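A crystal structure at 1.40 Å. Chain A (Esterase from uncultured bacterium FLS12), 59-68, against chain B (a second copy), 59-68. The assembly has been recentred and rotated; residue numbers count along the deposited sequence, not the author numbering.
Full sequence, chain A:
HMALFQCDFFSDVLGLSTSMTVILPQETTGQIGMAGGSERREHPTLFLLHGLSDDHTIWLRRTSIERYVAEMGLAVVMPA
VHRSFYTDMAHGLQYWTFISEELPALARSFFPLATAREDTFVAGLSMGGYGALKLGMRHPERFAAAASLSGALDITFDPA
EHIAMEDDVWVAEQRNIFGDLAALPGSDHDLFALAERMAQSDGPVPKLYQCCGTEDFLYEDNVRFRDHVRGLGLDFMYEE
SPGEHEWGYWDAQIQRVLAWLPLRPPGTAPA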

# COMPACT_ATOMS: atom_id res chain seq x y z
N TRP A 59 -8.25 3.10 -11.51
CA TRP A 59 -7.71 2.80 -12.83
C TRP A 59 -6.82 1.55 -12.78
O TRP A 59 -6.91 0.68 -13.64
CB TRP A 59 -6.95 3.98 -13.42
CG TRP A 59 -7.82 4.95 -14.18
CD1 TRP A 59 -8.31 6.14 -13.74
CD2 TRP A 59 -8.30 4.79 -15.52
NE1 TRP A 59 -9.07 6.74 -14.73
CE2 TRP A 59 -9.09 5.92 -15.83
CE3 TRP A 59 -8.15 3.79 -16.50
CZ2 TRP A 59 -9.71 6.09 -17.06
CZ3 TRP A 59 -8.78 3.96 -17.73
CH2 TRP A 59 -9.55 5.10 -18.00
N LEU A 60 -5.99 1.45 -11.75
CA LEU A 60 -5.08 0.31 -11.63
C LEU A 60 -5.87 -0.98 -11.40
O LEU A 60 -5.53 -2.04 -11.96
CB LEU A 60 -4.11 0.53 -10.47
CG LEU A 60 -2.97 -0.49 -10.38
CD1 LEU A 60 -1.92 -0.22 -11.45
CD2 LEU A 60 -2.35 -0.48 -9.00
N ARG A 61 -6.91 -0.89 -10.58
CA ARG A 61 -7.67 -2.07 -10.18
C ARG A 61 -8.57 -2.61 -11.29
O ARG A 61 -8.59 -3.81 -11.52
CB ARG A 61 -8.49 -1.79 -8.93
CG ARG A 61 -7.63 -1.51 -7.70
CD ARG A 61 -8.39 -0.76 -6.62
NE ARG A 61 -9.47 -1.55 -6.03
CZ ARG A 61 -10.24 -1.13 -5.03
NH1 ARG A 61 -10.05 0.09 -4.51
NH2 ARG A 61 -11.20 -1.90 -4.55
N ARG A 62 -9.29 -1.73 -11.98
CA ARG A 62 -10.34 -2.17 -12.89
C ARG A 62 -9.95 -2.20 -14.36
O ARG A 62 -10.77 -2.53 -15.22
CB ARG A 62 -11.57 -1.28 -12.72
CG ARG A 62 -12.02 -1.19 -11.29
CD ARG A 62 -12.35 -2.55 -10.74
NE ARG A 62 -12.56 -2.48 -9.30
CZ ARG A 62 -13.68 -2.02 -8.74
NH1 ARG A 62 -14.67 -1.61 -9.52
NH2 ARG A 62 -13.80 -1.98 -7.42
N THR A 63 -8.70 -1.84 -14.65
CA THR A 63 -8.16 -1.94 -16.00
C THR A 63 -6.77 -2.54 -15.95
O THR A 63 -6.21 -2.73 -14.86
CB THR A 63 -8.05 -0.58 -16.74
OG1 THR A 63 -6.92 0.17 -16.25
CG2 THR A 63 -9.32 0.24 -16.60
N SER A 64 -6.20 -2.78 -17.13
CA SER A 64 -4.81 -3.20 -17.21
C SER A 64 -3.91 -2.05 -17.68
O SER A 64 -2.95 -2.27 -18.41
CB SER A 64 -4.65 -4.42 -18.12
OG SER A 64 -5.35 -5.53 -17.59
N ILE A 65 -4.24 -0.82 -17.27
CA ILE A 65 -3.47 0.35 -17.67
C ILE A 65 -1.94 0.20 -17.56
O ILE A 65 -1.21 0.61 -18.47
CB ILE A 65 -3.97 1.64 -16.93
CG1 ILE A 65 -3.23 2.89 -17.43
CG2 ILE A 65 -3.84 1.53 -15.41
CD1 ILE A 65 -3.48 3.19 -18.89
N GLU A 66 -1.44 -0.41 -16.47
CA GLU A 66 0.01 -0.56 -16.34
C GLU A 66 0.60 -1.38 -17.49
O GLU A 66 1.65 -1.05 -18.02
CB GLU A 66 0.39 -1.19 -15.00
CG GLU A 66 1.90 -1.29 -14.82
CD GLU A 66 2.29 -1.99 -13.54
OE1 GLU A 66 1.55 -1.86 -12.55
OE2 GLU A 66 3.34 -2.66 -13.53
N ARG A 67 -0.10 -2.45 -17.87
CA ARG A 67 0.32 -3.26 -19.01
C ARG A 67 0.19 -2.49 -20.32
O ARG A 67 1.08 -2.55 -21.17
CB ARG A 67 -0.48 -4.56 -19.04
CG ARG A 67 -0.29 -5.37 -20.31
CD ARG A 67 -0.73 -6.82 -20.11
NE ARG A 67 -2.12 -6.92 -19.67
CZ ARG A 67 -3.17 -6.89 -20.49
NH1 ARG A 67 -2.98 -6.75 -21.79
NH2 ARG A 67 -4.40 -7.00 -20.02
N TYR A 68 -0.88 -1.73 -20.47
CA TYR A 68 -1.11 -1.03 -21.73
C TYR A 68 -0.02 -0.01 -22.05
O TYR A 68 0.27 0.25 -23.22
CB TYR A 68 -2.49 -0.36 -21.74
CG TYR A 68 -3.65 -1.32 -21.60
CD1 TYR A 68 -3.60 -2.60 -22.13
CD2 TYR A 68 -4.82 -0.93 -20.95
CE1 TYR A 68 -4.67 -3.47 -22.00
CE2 TYR A 68 -5.89 -1.79 -20.82
CZ TYR A 68 -5.81 -3.05 -21.35
OH TYR A 68 -6.87 -3.93 -21.23
N TRP B 59 -1.06 -9.94 -10.50
CA TRP B 59 -2.42 -10.18 -10.99
C TRP B 59 -3.28 -8.92 -10.97
O TRP B 59 -3.98 -8.63 -11.94
CB TRP B 59 -3.10 -11.32 -10.21
CG TRP B 59 -2.79 -12.69 -10.74
CD1 TRP B 59 -1.88 -13.59 -10.25
CD2 TRP B 59 -3.38 -13.32 -11.89
NE1 TRP B 59 -1.89 -14.73 -11.01
CE2 TRP B 59 -2.80 -14.60 -12.02
CE3 TRP B 59 -4.36 -12.94 -12.81
CZ2 TRP B 59 -3.15 -15.49 -13.04
CZ3 TRP B 59 -4.72 -13.83 -13.82
CH2 TRP B 59 -4.11 -15.08 -13.93
N LEU B 60 -3.21 -8.15 -9.89
CA LEU B 60 -4.02 -6.93 -9.80
C LEU B 60 -3.58 -5.90 -10.84
O LEU B 60 -4.42 -5.21 -11.43
CB LEU B 60 -3.91 -6.31 -8.39
CG LEU B 60 -4.86 -5.15 -8.11
CD1 LEU B 60 -6.24 -5.68 -7.80
CD2 LEU B 60 -4.34 -4.30 -6.95
N ARG B 61 -2.27 -5.80 -11.04
CA ARG B 61 -1.71 -4.76 -11.90
C ARG B 61 -1.93 -5.06 -13.38
O ARG B 61 -2.34 -4.17 -14.12
CB ARG B 61 -0.22 -4.60 -11.60
CG ARG B 61 0.05 -3.99 -10.23
CD ARG B 61 1.47 -4.27 -9.75
NE ARG B 61 2.47 -3.55 -10.52
CZ ARG B 61 3.78 -3.62 -10.28
NH1 ARG B 61 4.23 -4.37 -9.29
NH2 ARG B 61 4.64 -2.93 -11.03
N ARG B 62 -1.68 -6.29 -13.80
CA ARG B 62 -1.64 -6.62 -15.24
C ARG B 62 -2.91 -7.22 -15.80
O ARG B 62 -2.96 -7.53 -16.98
CB ARG B 62 -0.48 -7.58 -15.53
CG ARG B 62 0.83 -7.08 -15.06
CD ARG B 62 1.13 -5.72 -15.63
NE ARG B 62 2.16 -5.10 -14.81
CZ ARG B 62 3.43 -5.46 -14.86
NH1 ARG B 62 3.83 -6.38 -15.72
NH2 ARG B 62 4.31 -4.87 -14.06
N THR B 63 -3.91 -7.41 -14.95
CA THR B 63 -5.22 -7.87 -15.40
C THR B 63 -6.31 -7.03 -14.73
O THR B 63 -6.02 -6.22 -13.83
CB THR B 63 -5.50 -9.35 -15.06
OG1 THR B 63 -5.82 -9.48 -13.67
CG2 THR B 63 -4.31 -10.23 -15.42
N SER B 64 -7.55 -7.26 -15.12
CA SER B 64 -8.68 -6.66 -14.42
C SER B 64 -9.40 -7.68 -13.54
O SER B 64 -10.62 -7.63 -13.39
CB SER B 64 -9.65 -6.02 -15.41
OG SER B 64 -9.03 -5.00 -16.16
N ILE B 65 -8.63 -8.59 -12.95
CA ILE B 65 -9.19 -9.61 -12.07
C ILE B 65 -10.24 -9.08 -11.06
O ILE B 65 -11.28 -9.72 -10.88
CB ILE B 65 -8.08 -10.45 -11.36
CG1 ILE B 65 -8.68 -11.59 -10.53
CG2 ILE B 65 -7.18 -9.58 -10.48
CD1 ILE B 65 -9.40 -12.62 -11.36
N GLU B 66 -10.00 -7.93 -10.43
CA GLU B 66 -10.96 -7.44 -9.44
C GLU B 66 -12.32 -7.18 -10.08
O GLU B 66 -13.35 -7.50 -9.50
CB GLU B 66 -10.47 -6.16 -8.74
CG GLU B 66 -11.40 -5.71 -7.61
CD GLU B 66 -10.99 -4.39 -7.00
OE1 GLU B 66 -9.79 -4.19 -6.80
OE2 GLU B 66 -11.89 -3.57 -6.73
N ARG B 67 -12.30 -6.62 -11.28
CA ARG B 67 -13.53 -6.39 -12.03
C ARG B 67 -14.18 -7.71 -12.46
O ARG B 67 -15.40 -7.86 -12.36
CB ARG B 67 -13.25 -5.51 -13.24
CG ARG B 67 -14.45 -5.36 -14.16
CD ARG B 67 -14.31 -4.16 -15.08
NE ARG B 67 -13.05 -4.14 -15.82
CZ ARG B 67 -12.85 -4.77 -16.97
NH1 ARG B 67 -13.81 -5.50 -17.52
NH2 ARG B 67 -11.68 -4.68 -17.58
N TYR B 68 -13.37 -8.66 -12.90
CA TYR B 68 -13.91 -9.92 -13.41
C TYR B 68 -14.67 -10.72 -12.34
O TYR B 68 -15.60 -11.45 -12.67
CB TYR B 68 -12.79 -10.78 -13.99
CG TYR B 68 -12.06 -10.16 -15.16
CD1 TYR B 68 -12.72 -9.31 -16.05
CD2 TYR B 68 -10.72 -10.42 -15.38
CE1 TYR B 68 -12.05 -8.75 -17.11
CE2 TYR B 68 -10.05 -9.87 -16.44
CZ TYR B 68 -10.72 -9.03 -17.30
OH TYR B 68 -10.07 -8.47 -18.36
O HOH W 1 -7.61 -6.26 -10.96
O HOH W 2 -3.11 -1.62 -14.35
O HOH W 3 -7.92 -5.80 -18.50

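Two copies of the same helix–turn–helix segment meet about a near-twofold axis, so almost every contact occurs twice, and together they bury 755 Å². Glu66 takes two arginines of the partner; its CA-to-CB bond points toward the other stretch. With chi1 and chi2 both t, Glu66(B) is extended, and its carboxylate reaches both arginines of the other chain. Arg61(A) meets it side-on: NE of Arg61(A) to OE1 of Glu66(B) is 2.8 Å, at a nearly straight 170°, and NH2 of Arg61(A) to OE2 of Glu66(B) is also 2.8 Å, a two-pronged salt bridge with OE1 near the guanidinium plane. The m, t, p rotamer of Arg61(A), with chi4 at 177°, presents this NE/NH2 edge to the acid.

Arg62(A) reaches the same carboxylate by another route. Its CA-to-CB bond points sideways, but two successive m angles fold the chain and its end comes nearer to chain B. NH2 of Arg62(A) lies 2.6 Å from OE2 of Glu66(B), while NE of Arg62(A) makes a weak bond of 2.9 Å to that same oxygen. OE2 thus accepts from both arginines, OE1 from Arg61(A) alone among residues of the facing stretch. In the symmetry-related site, Arg62(B) NH2 to Glu66(A) OE2 is very short, 2.5 Å.

The CA-to-CB bond of Arg67 also points toward the partner, but the target of the side chain is backbone. After t, t, the p turn at chi3 and a chi4 of 84° let NE of Arg67(A) donate to O of Arg62(B) at 2.9 Å and 165°; NH2 of Arg67(A) adds a weak bond of 3.4 Å to the same oxygen. CB of Arg67(A) packs 3.9 Å from CD of Arg62(B), so the folded arginine also contributes its aliphatic part.

The CA-to-CB bond of Thr63, the first residue to leave helical phi/psi, points away from the partner. In the p rotamer OG1 of Thr63(A) donates to O of Trp59(A) at 2.7 Å and accepts from N of Ile65(A) at 3.0 Å, tying the end of one helix to the start of the next. Ser64 is at the N-cap position but makes no capping bond with its side chain; its m rotamer instead places OG of Ser64(A) 2.7 Å from water 3, which OG of Ser64(B) also binds at 2.7 Å.

Near the axis, O of Leu60(A) and O of Leu60(B), both acceptors, lie 3.4 Å apart without bonding. Water 1 lies 2.7 Å from O of Arg61(A), placed to donate to it, and accepts from N of Glu66(B) at 3.0 Å, bridging the chains.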